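Local coordinates for protein acetone carboxylase alpha subunit (PDB 5M45) that belongs to the hydantoinase B/oxoprolinase family, serves as the alpha subunit of a six-chain assembly and carries bound manganese and magnesium ions, at residues A407-W412 against A430-T435; R524-A529 against F612-L617; G658-K663 against T674-A679. All blocks are in the same frame, centred on the assembly; numbering follows the deposited sequence.

Contact 1 (A407-W412 against A430-T435)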
loop_
_atom_site.group_PDB
_atom_site.type_symbol
_atom_site.label_atom_id
_atom_site.label_comp_id
_atom_site.label_asym_id
_atom_site.label_seq_id
_atom_site.Cartn_x
_atom_site.Cartn_y
_atom_site.Cartn_z
ATOM N N ALA A 407 -7.761 -27.908 -0.466
ATOM C CA ALA A 407 -6.750 -28.912 -0.098
ATOM C C ALA A 407 -7.035 -29.596 1.241
ATOM O O ALA A 407 -6.839 -30.804 1.364
ATOM C CB ALA A 407 -5.376 -28.254 -0.068
ATOM N N TRP A 408 -7.536 -28.856 2.237
ATOM C CA TRP A 408 -7.771 -29.432 3.579
ATOM C C TRP A 408 -8.886 -30.499 3.603
ATOM O O TRP A 408 -8.812 -31.459 4.394
ATOM C CB TRP A 408 -8.070 -28.363 4.628
ATOM C CG TRP A 408 -6.980 -27.355 4.888
ATOM C CD1 TRP A 408 -5.641 -27.562 4.842
ATOM C CD2 TRP A 408 -7.163 -25.973 5.253
ATOM N NE1 TRP A 408 -4.957 -26.384 5.129
ATOM C CE2 TRP A 408 -5.884 -25.401 5.377
ATOM C CE3 TRP A 408 -8.288 -25.170 5.471
ATOM C CZ2 TRP A 408 -5.698 -24.065 5.722
ATOM C CZ3 TRP A 408 -8.092 -23.836 5.840
ATOM C CH2 TRP A 408 -6.813 -23.292 5.939
ATOM N N THR A 409 -9.894 -30.351 2.754
ATOM C CA THR A 409 -11.051 -31.263 2.752
ATOM C C THR A 409 -10.667 -32.747 2.576
ATOM O O THR A 409 -11.256 -33.616 3.213
ATOM C CB THR A 409 -12.143 -30.813 1.757
ATOM O OG1 THR A 409 -13.373 -31.526 1.994
ATOM C CG2 THR A 409 -11.687 -31.001 0.328
ATOM N N ALA A 410 -9.655 -33.030 1.753
ATOM C CA ALA A 410 -9.213 -34.414 1.524
ATOM C C ALA A 410 -8.651 -35.088 2.788
ATOM O O ALA A 410 -8.756 -36.303 2.928
ATOM C CB ALA A 410 -8.193 -34.461 0.410
ATOM N N LEU A 411 -8.089 -34.313 3.720
ATOM C CA LEU A 411 -7.496 -34.886 4.926
ATOM C C LEU A 411 -8.547 -35.490 5.857
ATOM O O LEU A 411 -8.279 -36.487 6.523
ATOM C CB LEU A 411 -6.593 -33.886 5.668
ATOM C CG LEU A 411 -5.616 -33.082 4.747
ATOM C CD1 LEU A 411 -4.710 -32.121 5.507
ATOM C CD2 LEU A 411 -4.742 -33.933 3.838
ATOM N N TRP A 412 -9.762 -34.915 5.895
ATOM C CA TRP A 412 -10.886 -35.549 6.625
ATOM C C TRP A 412 -11.189 -36.962 6.112
ATOM O O TRP A 412 -11.522 -37.857 6.896
ATOM C CB TRP A 412 -12.197 -34.766 6.458
ATOM C CG TRP A 412 -12.331 -33.446 7.122
ATOM C CD1 TRP A 412 -12.019 -32.228 6.581
ATOM C CD2 TRP A 412 -12.906 -33.173 8.428
ATOM N NE1 TRP A 412 -12.351 -31.222 7.481
ATOM C CE2 TRP A 412 -12.899 -31.778 8.608
ATOM C CE3 TRP A 412 -13.427 -33.983 9.440
ATOM C CZ2 TRP A 412 -13.382 -31.162 9.767
ATOM C CZ3 TRP A 412 -13.922 -33.387 10.595
ATOM C CH2 TRP A 412 -13.907 -31.981 10.749
ATOM N N ALA A 430 -17.101 -36.908 5.843
ATOM C CA ALA A 430 -16.607 -36.958 4.472
ATOM C C ALA A 430 -15.831 -35.700 4.038
ATOM O O ALA A 430 -15.178 -35.733 3.010
ATOM C CB ALA A 430 -17.759 -37.218 3.519
ATOM N N GLY A 431 -15.928 -34.603 4.807
ATOM C CA GLY A 431 -15.101 -33.416 4.594
ATOM C C GLY A 431 -15.855 -32.091 4.595
ATOM O O GLY A 431 -17.087 -32.040 4.651
ATOM N N ASN A 432 -15.094 -30.999 4.558
ATOM C CA ASN A 432 -15.663 -29.649 4.557
ATOM C C ASN A 432 -16.065 -29.168 3.157
ATOM O O ASN A 432 -15.415 -29.510 2.139
ATOM C CB ASN A 432 -14.727 -28.639 5.252
ATOM C CG ASN A 432 -13.356 -28.512 4.565
ATOM O OD1 ASN A 432 -12.435 -29.264 4.871
ATOM N ND2 ASN A 432 -13.232 -27.556 3.628
ATOM N N ALA A 433 -17.146 -28.368 3.121
ATOM C CA ALA A 433 -17.564 -27.655 1.929
ATOM C C ALA A 433 -16.519 -26.658 1.484
ATOM O O ALA A 433 -15.722 -26.177 2.300
ATOM C CB ALA A 433 -18.859 -26.908 2.201
ATOM N N ASN A 434 -16.555 -26.310 0.218
ATOM C CA ASN A 434 -15.898 -25.093 -0.242
ATOM C C ASN A 434 -16.640 -23.875 0.369
ATOM O O ASN A 434 -17.880 -23.768 0.247
ATOM C CB ASN A 434 -15.892 -25.013 -1.779
ATOM C CG ASN A 434 -14.928 -23.967 -2.305
ATOM O OD1 ASN A 434 -15.210 -22.758 -2.272
ATOM N ND2 ASN A 434 -13.785 -24.419 -2.807
ATOM N N THR A 435 -15.901 -22.999 1.047
ATOM C CA THR A 435 -16.503 -21.867 1.772
ATOM C C THR A 435 -16.662 -20.653 0.820
ATOM O O THR A 435 -15.763 -19.791 0.733
ATOM C CB THR A 435 -15.662 -21.498 3.018
ATOM O OG1 THR A 435 -14.382 -20.976 2.622
ATOM C CG2 THR A 435 -15.499 -22.666 3.899
HETATM O O HOH W 1 -14.048 -34.202 1.019
#
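Thr-409 and Asn-432 make the tight half of this buried contact, in which a turn of helix 401-422 receives the loop that follows it in the chain. Thr-409 OG1, turned anti to its own backbone N (chi1 -167°), reaches out and donates to Asn-432 O at 2.9 Å. The bond lies in the carbonyl plane, on a lone pair. A threonine suits this place because its hydroxyl can donate to one partner while accepting from another. In Asn-432, CG stands between the backbone N and the carbonyl carbon (chi1 61°), and OD1 comes within 3.2 Å of Thr-409 CA. On the other amide branch, ND2 donates to Ala-433 O at 3.1 Å and also bonds Val-405 O in the preceding turn of the helix, which fixes the rotation of the amide. The broad indole of Trp-412 lays a face on the flat backbone of Gly-431, while its NE1 edge faces Asn-432 OD1 at 3.3 Å; ring and amide are inclined by 59°. At the backbone angles of Gly-431 a CB would press on Ala-430 O and run into Thr-409 OG1, so only a residue without a side chain fits. Its CA packs 3.7 Å from Trp-412 CB.

Toward Ala-430 the fit is looser. Trp-412 CB comes no nearer than 4.5 Å to Ala-430 C, and a water bridges the segments instead, donating to Thr-409 OG1 and, at 2.8 Å, to Ala-430 O. The direct Thr-409 bond, the amide bond to Val-405 O and this water-mediated link thus give the buried polar groups named here their partners.

Contact 2 (R524-A529 against F612-L617)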
loop_
_atom_site.group_PDB
_atom_site.type_symbol
_atom_site.label_atom_id
_atom_site.label_comp_id
_atom_site.label_asym_id
_atom_site.label_seq_id
_atom_site.Cartn_x
_atom_site.Cartn_y
_atom_site.Cartn_z
ATOM N N ARG A 524 -30.599 -10.902 -3.704
ATOM C CA ARG A 524 -30.452 -9.477 -3.352
ATOM C C ARG A 524 -30.890 -8.549 -4.495
ATOM O O ARG A 524 -30.624 -8.835 -5.674
ATOM C CB ARG A 524 -29.014 -9.136 -3.003
ATOM C CG ARG A 524 -28.282 -10.165 -2.126
ATOM C CD ARG A 524 -29.008 -10.548 -0.845
ATOM N NE ARG A 524 -28.043 -11.231 -0.002
ATOM C CZ ARG A 524 -27.162 -10.649 0.819
ATOM N NH1 ARG A 524 -27.137 -9.347 1.010
ATOM N NH2 ARG A 524 -26.273 -11.407 1.462
ATOM N N MET A 525 -31.512 -7.443 -4.117
ATOM C CA MET A 525 -31.803 -6.334 -5.024
ATOM C C MET A 525 -30.999 -5.125 -4.565
ATOM O O MET A 525 -31.022 -4.771 -3.390
ATOM C CB MET A 525 -33.296 -5.993 -5.042
ATOM C CG MET A 525 -33.675 -5.023 -6.169
ATOM S SD MET A 525 -35.462 -4.689 -6.429
ATOM C CE MET A 525 -35.724 -3.581 -5.051
ATOM N N VAL A 526 -30.303 -4.471 -5.493
ATOM C CA VAL A 526 -29.542 -3.238 -5.170
ATOM C C VAL A 526 -30.528 -2.115 -4.793
ATOM O O VAL A 526 -31.545 -1.900 -5.467
ATOM C CB VAL A 526 -28.625 -2.853 -6.340
ATOM C CG1 VAL A 526 -27.832 -1.587 -6.034
ATOM C CG2 VAL A 526 -27.631 -3.992 -6.652
ATOM N N TRP A 527 -30.237 -1.397 -3.704
ATOM C CA TRP A 527 -31.164 -0.413 -3.159
ATOM C C TRP A 527 -30.463 0.678 -2.300
ATOM O O TRP A 527 -29.826 0.365 -1.279
ATOM C CB TRP A 527 -32.239 -1.128 -2.318
ATOM C CG TRP A 527 -33.231 -0.176 -1.725
ATOM C CD1 TRP A 527 -33.312 0.257 -0.419
ATOM C CD2 TRP A 527 -34.248 0.509 -2.443
ATOM N NE1 TRP A 527 -34.338 1.170 -0.294
ATOM C CE2 TRP A 527 -34.918 1.352 -1.523
ATOM C CE3 TRP A 527 -34.623 0.531 -3.791
ATOM C CZ2 TRP A 527 -35.990 2.164 -1.901
ATOM C CZ3 TRP A 527 -35.692 1.330 -4.176
ATOM C CH2 TRP A 527 -36.346 2.174 -3.233
ATOM N N ASN A 528 -30.672 1.945 -2.681
ATOM C CA ASN A 528 -30.040 3.107 -2.039
ATOM C C ASN A 528 -28.486 3.104 -2.183
ATOM O O ASN A 528 -27.770 3.635 -1.312
ATOM C CB ASN A 528 -30.508 3.223 -0.579
ATOM C CG ASN A 528 -30.601 4.665 -0.078
ATOM O OD1 ASN A 528 -30.278 5.606 -0.768
ATOM N ND2 ASN A 528 -31.045 4.826 1.171
ATOM N N ALA A 529 -27.988 2.494 -3.249
ATOM C CA ALA A 529 -26.558 2.541 -3.629
ATOM C C ALA A 529 -26.334 3.578 -4.744
ATOM O O ALA A 529 -27.240 3.830 -5.566
ATOM C CB ALA A 529 -26.093 1.163 -4.132
ATOM N N PHE A 612 -23.293 -2.078 -11.195
ATOM C CA PHE A 612 -24.683 -2.412 -10.864
ATOM C C PHE A 612 -25.417 -1.108 -10.458
ATOM O O PHE A 612 -24.811 -0.161 -9.875
ATOM C CB PHE A 612 -24.799 -3.403 -9.673
ATOM C CG PHE A 612 -24.542 -4.863 -9.996
ATOM C CD1 PHE A 612 -23.259 -5.311 -10.350
ATOM C CD2 PHE A 612 -25.539 -5.816 -9.820
ATOM C CE1 PHE A 612 -23.016 -6.644 -10.610
ATOM C CE2 PHE A 612 -25.297 -7.172 -10.090
ATOM C CZ PHE A 612 -24.040 -7.586 -10.490
ATOM N N SER A 613 -26.726 -1.079 -10.694
ATOM C CA SER A 613 -27.596 0.027 -10.269
ATOM C C SER A 613 -28.762 -0.472 -9.440
ATOM O O SER A 613 -29.113 -1.648 -9.500
ATOM C CB SER A 613 -28.224 0.728 -11.462
ATOM O OG SER A 613 -27.232 1.082 -12.395
ATOM N N ASP A 614 -29.430 0.471 -8.758
ATOM C CA ASP A 614 -30.653 0.163 -8.025
ATOM C C ASP A 614 -31.642 -0.600 -8.923
ATOM O O ASP A 614 -31.799 -0.278 -10.117
ATOM C CB ASP A 614 -31.327 1.415 -7.459
ATOM C CG ASP A 614 -30.727 1.902 -6.132
ATOM O OD1 ASP A 614 -29.600 1.473 -5.738
ATOM O OD2 ASP A 614 -31.396 2.783 -5.480
ATOM N N TYR A 615 -32.262 -1.623 -8.316
ATOM C CA TYR A 615 -33.214 -2.573 -8.915
ATOM C C TYR A 615 -32.568 -3.756 -9.700
ATOM O O TYR A 615 -33.282 -4.651 -10.143
ATOM C CB TYR A 615 -34.328 -1.875 -9.737
ATOM C CG TYR A 615 -35.201 -0.940 -8.919
ATOM C CD1 TYR A 615 -36.291 -1.413 -8.223
ATOM C CD2 TYR A 615 -34.982 0.447 -8.922
ATOM C CE1 TYR A 615 -37.138 -0.571 -7.524
ATOM C CE2 TYR A 615 -35.808 1.328 -8.223
ATOM C CZ TYR A 615 -36.894 0.801 -7.520
ATOM O OH TYR A 615 -37.752 1.608 -6.806
ATOM N N ASP A 616 -31.247 -3.772 -9.833
ATOM C CA ASP A 616 -30.508 -4.946 -10.342
ATOM C C ASP A 616 -30.490 -6.083 -9.296
ATOM O O ASP A 616 -30.675 -5.834 -8.074
ATOM C CB ASP A 616 -29.068 -4.583 -10.755
ATOM C CG ASP A 616 -28.978 -3.711 -12.017
ATOM O OD1 ASP A 616 -29.999 -3.416 -12.684
ATOM O OD2 ASP A 616 -27.819 -3.319 -12.365
ATOM N N LEU A 617 -30.281 -7.322 -9.782
ATOM C CA LEU A 617 -30.325 -8.526 -8.938
ATOM C C LEU A 617 -28.998 -9.262 -8.906
ATOM O O LEU A 617 -28.284 -9.290 -9.899
ATOM C CB LEU A 617 -31.395 -9.490 -9.441
ATOM C CG LEU A 617 -32.855 -9.032 -9.410
ATOM C CD1 LEU A 617 -33.742 -10.107 -10.027
ATOM C CD2 LEU A 617 -33.326 -8.682 -8.006
HETATM O O HOH W 2 -29.792 4.843 -5.100
HETATM O O HOH W 3 -27.602 2.739 -8.021
#
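Val-526 exchanges two backbone bonds with the tight turn facing it: its N donates to Asp-616 O at 2.9 Å, and its O receives Tyr-615 N at 3.0 Å. Its compact branched side chain packs against the same turn, CB 3.4 Å from Ser-613 O, CG1 near Asp-614 OD1 and CG2 toward Phe-612 CB. Next along the chain, the two oxygens of Asp-614 offer an acceptor to each of two successive N-H groups. Asn-528 N reaches OD2 at 3.0 Å on the syn side, though 35° out of the carboxylate plane, while Ala-529 N uses the syn lone pair of OD1 at 3.1 Å. Tyr-615 and Trp-527 run side by side in an offset edge-to-face pair, planes at 82°, with the indole CZ3 3.6 Å from Tyr-615 CZ. Met-525, a flexible thioether, adds a Met-aromatic contact, SD lying obliquely 3.8 Å from Tyr-615 CD1.

The setting is an antiparallel sheet in which strand 520-526 lies between 497-504 and 617-621. Met-525 and Leu-617 form a non-hydrogen-bonded pair on one face, where both also touch Leu-567 of helix 567-573.

Further out, a type II turn, closed by Asp-616 N to Ser-613 O and with Tyr-615 at its positive-phi position, places Tyr-615 N and Asp-616 O opposite Val-526. Asp-616 OD2 accepts Ser-613 N from above the carboxylate plane and bonds His-563 ND1, which ties the turn's ends together and links it to strand 559-563. Two waters link Ala-529 O to Asp-614. Trp-527 NE1 is hydrogen-bonded to an acidic side chain on the chain of another protein.

Contact 3 (G658-K663 against T674-A679). Unlike the reference sequence in segment 674-679: Thr-674 (reference Ala), Ala-675 (reference Gly).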
loop_
_atom_site.group_PDB
_atom_site.type_symbol
_atom_site.label_atom_id
_atom_site.label_comp_id
_atom_site.label_asym_id
_atom_site.label_seq_id
_atom_site.Cartn_x
_atom_site.Cartn_y
_atom_site.Cartn_z
ATOM N N GLY A 658 -32.762 -44.384 -6.601
ATOM C CA GLY A 658 -33.614 -45.510 -6.975
ATOM C C GLY A 658 -34.915 -45.561 -6.196
ATOM O O GLY A 658 -35.508 -46.644 -6.035
ATOM N N VAL A 659 -35.371 -44.405 -5.701
ATOM C CA VAL A 659 -36.593 -44.357 -4.889
ATOM C C VAL A 659 -37.747 -43.795 -5.722
ATOM O O VAL A 659 -37.607 -42.754 -6.382
ATOM C CB VAL A 659 -36.371 -43.529 -3.585
ATOM C CG1 VAL A 659 -37.666 -43.380 -2.789
ATOM C CG2 VAL A 659 -35.280 -44.163 -2.718
ATOM N N VAL A 660 -38.872 -44.519 -5.719
ATOM C CA VAL A 660 -40.092 -44.078 -6.390
ATOM C C VAL A 660 -40.995 -43.400 -5.363
ATOM O O VAL A 660 -41.414 -44.023 -4.389
ATOM C CB VAL A 660 -40.831 -45.260 -7.057
ATOM C CG1 VAL A 660 -42.113 -44.776 -7.756
ATOM C CG2 VAL A 660 -39.897 -45.971 -8.046
ATOM N N VAL A 661 -41.275 -42.121 -5.579
ATOM C CA VAL A 661 -42.238 -41.365 -4.750
ATOM C C VAL A 661 -43.466 -40.967 -5.533
ATOM O O VAL A 661 -43.409 -40.895 -6.752
ATOM C CB VAL A 661 -41.601 -40.102 -4.103
ATOM C CG1 VAL A 661 -40.468 -40.511 -3.168
ATOM C CG2 VAL A 661 -41.107 -39.112 -5.138
ATOM N N ARG A 662 -44.566 -40.753 -4.805
ATOM C CA ARG A 662 -45.834 -40.248 -5.343
ATOM C C ARG A 662 -46.505 -39.293 -4.382
ATOM O O ARG A 662 -46.475 -39.476 -3.187
ATOM C CB ARG A 662 -46.827 -41.358 -5.615
ATOM C CG ARG A 662 -46.835 -41.724 -7.109
ATOM C CD ARG A 662 -47.933 -42.662 -7.565
ATOM N NE ARG A 662 -47.983 -43.924 -6.842
ATOM C CZ ARG A 662 -47.156 -44.956 -7.014
ATOM N NH1 ARG A 662 -47.364 -46.018 -6.264
ATOM N NH2 ARG A 662 -46.120 -44.969 -7.871
ATOM N N LYS A 663 -47.191 -38.322 -4.956
ATOM C CA LYS A 663 -47.852 -37.271 -4.225
ATOM C C LYS A 663 -49.170 -37.809 -3.691
ATOM O O LYS A 663 -49.983 -38.345 -4.450
ATOM C CB LYS A 663 -48.062 -36.074 -5.162
ATOM C CG LYS A 663 -47.822 -34.717 -4.531
ATOM C CD LYS A 663 -47.563 -33.619 -5.542
ATOM C CE LYS A 663 -48.466 -32.419 -5.298
ATOM N NZ LYS A 663 -48.091 -31.281 -6.178
ATOM N N THR A 674 -42.779 -51.204 -3.197
ATOM C CA THR A 674 -42.624 -52.252 -4.223
ATOM C C THR A 674 -41.891 -51.733 -5.471
ATOM O O THR A 674 -40.974 -52.381 -5.982
ATOM C CB THR A 674 -43.992 -52.860 -4.647
ATOM O OG1 THR A 674 -44.547 -53.585 -3.552
ATOM C CG2 THR A 674 -43.849 -53.835 -5.824
ATOM N N ALA A 675 -42.323 -50.577 -5.961
ATOM C CA ALA A 675 -41.726 -49.980 -7.156
ATOM C C ALA A 675 -40.267 -49.531 -6.882
ATOM O O ALA A 675 -39.425 -49.577 -7.792
ATOM C CB ALA A 675 -42.582 -48.826 -7.637
ATOM N N THR A 676 -39.979 -49.135 -5.633
ATOM C CA THR A 676 -38.617 -48.755 -5.208
ATOM C C THR A 676 -37.666 -49.989 -5.224
ATOM O O THR A 676 -36.505 -49.908 -5.687
ATOM C CB THR A 676 -38.648 -48.083 -3.796
ATOM O OG1 THR A 676 -39.287 -46.807 -3.884
ATOM C CG2 THR A 676 -37.235 -47.873 -3.188
ATOM N N ALA A 677 -38.135 -51.110 -4.692
ATOM C CA ALA A 677 -37.332 -52.352 -4.711
ATOM C C ALA A 677 -36.988 -52.760 -6.145
ATOM O O ALA A 677 -35.843 -53.124 -6.410
ATOM C CB ALA A 677 -38.035 -53.500 -3.979
ATOM N N ALA A 678 -37.961 -52.656 -7.060
ATOM C CA ALA A 678 -37.753 -52.984 -8.468
ATOM C C ALA A 678 -36.801 -51.994 -9.127
ATOM O O ALA A 678 -35.947 -52.411 -9.910
ATOM C CB ALA A 678 -39.060 -53.013 -9.236
ATOM N N ALA A 679 -36.948 -50.699 -8.831
ATOM C CA ALA A 679 -36.048 -49.691 -9.410
ATOM C C ALA A 679 -34.581 -49.887 -8.989
ATOM O O ALA A 679 -33.672 -49.699 -9.821
ATOM C CB ALA A 679 -36.505 -48.301 -9.090
#
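Val-660 and Thr-676 join the base of a beta hairpin to the helix that follows it. Strands 661-663 and 669-671 pair antiparallel, and the chain then enters helix 673-690, whose first turns pack back against residues 658-660, the link between helix 652-657 and the hairpin.

The polar part is a single hydrogen bond across the segments. Val-660 N donates to Thr-676 OG1 at 3.0 Å, with a fairly straight N-H...O angle of 161°. The same hydroxyl is bonded to Asp-672 O four residues earlier, just before the helix, and since a carbonyl can only accept, OG1 gives there while it receives from Val-660. Threonine suits the place: OG1 stands beside its backbone N (chi1 -69°), while CG2 is anti to the backbone N and meets Gly-658 O. Asp-672 links both elements: its OD1 receives Ala-675 N at the start of the helix, and its OD2 forms a salt bridge with Arg-662 NH1 of the hairpin.

The apolar part centres on one valine. CG2 of Val-660 reaches the helix between Ala-675 and Ala-679, one turn apart, lying 3.9 Å from Ala-675 CB and 4.2 Å from Ala-679 CB. The small methyls let the branched side chain come close enough to meet the backbone too, CG2 standing 3.6 Å from Ala-675 O. Ala-675 is one of the positions that depart from the reference sequence. The CB of Val-659 points away from the helix and the side chain touches Val-639 of helix 636-645, though CG1 still passes beside Thr-676 OG1.

The backbone contributes as well. Gly-658, the first residue beyond helix 652-657, turns the chain with a positive phi of 67°, a value glycine adopts easily. Its carbonyl O rests 3.5 Å from Thr-676 CG2 and 3.6 Å from Ala-679 CB.

The three contacts follow one another along the chain and do not touch. Contact 1 is the most central, with its centre about 10 Å from that of the chain, against about 29 Å for contact 2 and 40 Å for contact 3. Of its residues, Trp-408 has its side chain about 11 Å from the manganese ion, which His-150, Asp-153 and His-175 hold, and about 13 Å from the bound 3,6,9,12,15-pentaoxaheptadecan-1-ol, so it touches neither. Between nearest atoms, contact 1 is about 13 Å from contact 2 and 19 Å from contact 3, while contacts 2 and 3 are about 26 Å apart. Contact 2 meets another protein's chain; contact 3 does not.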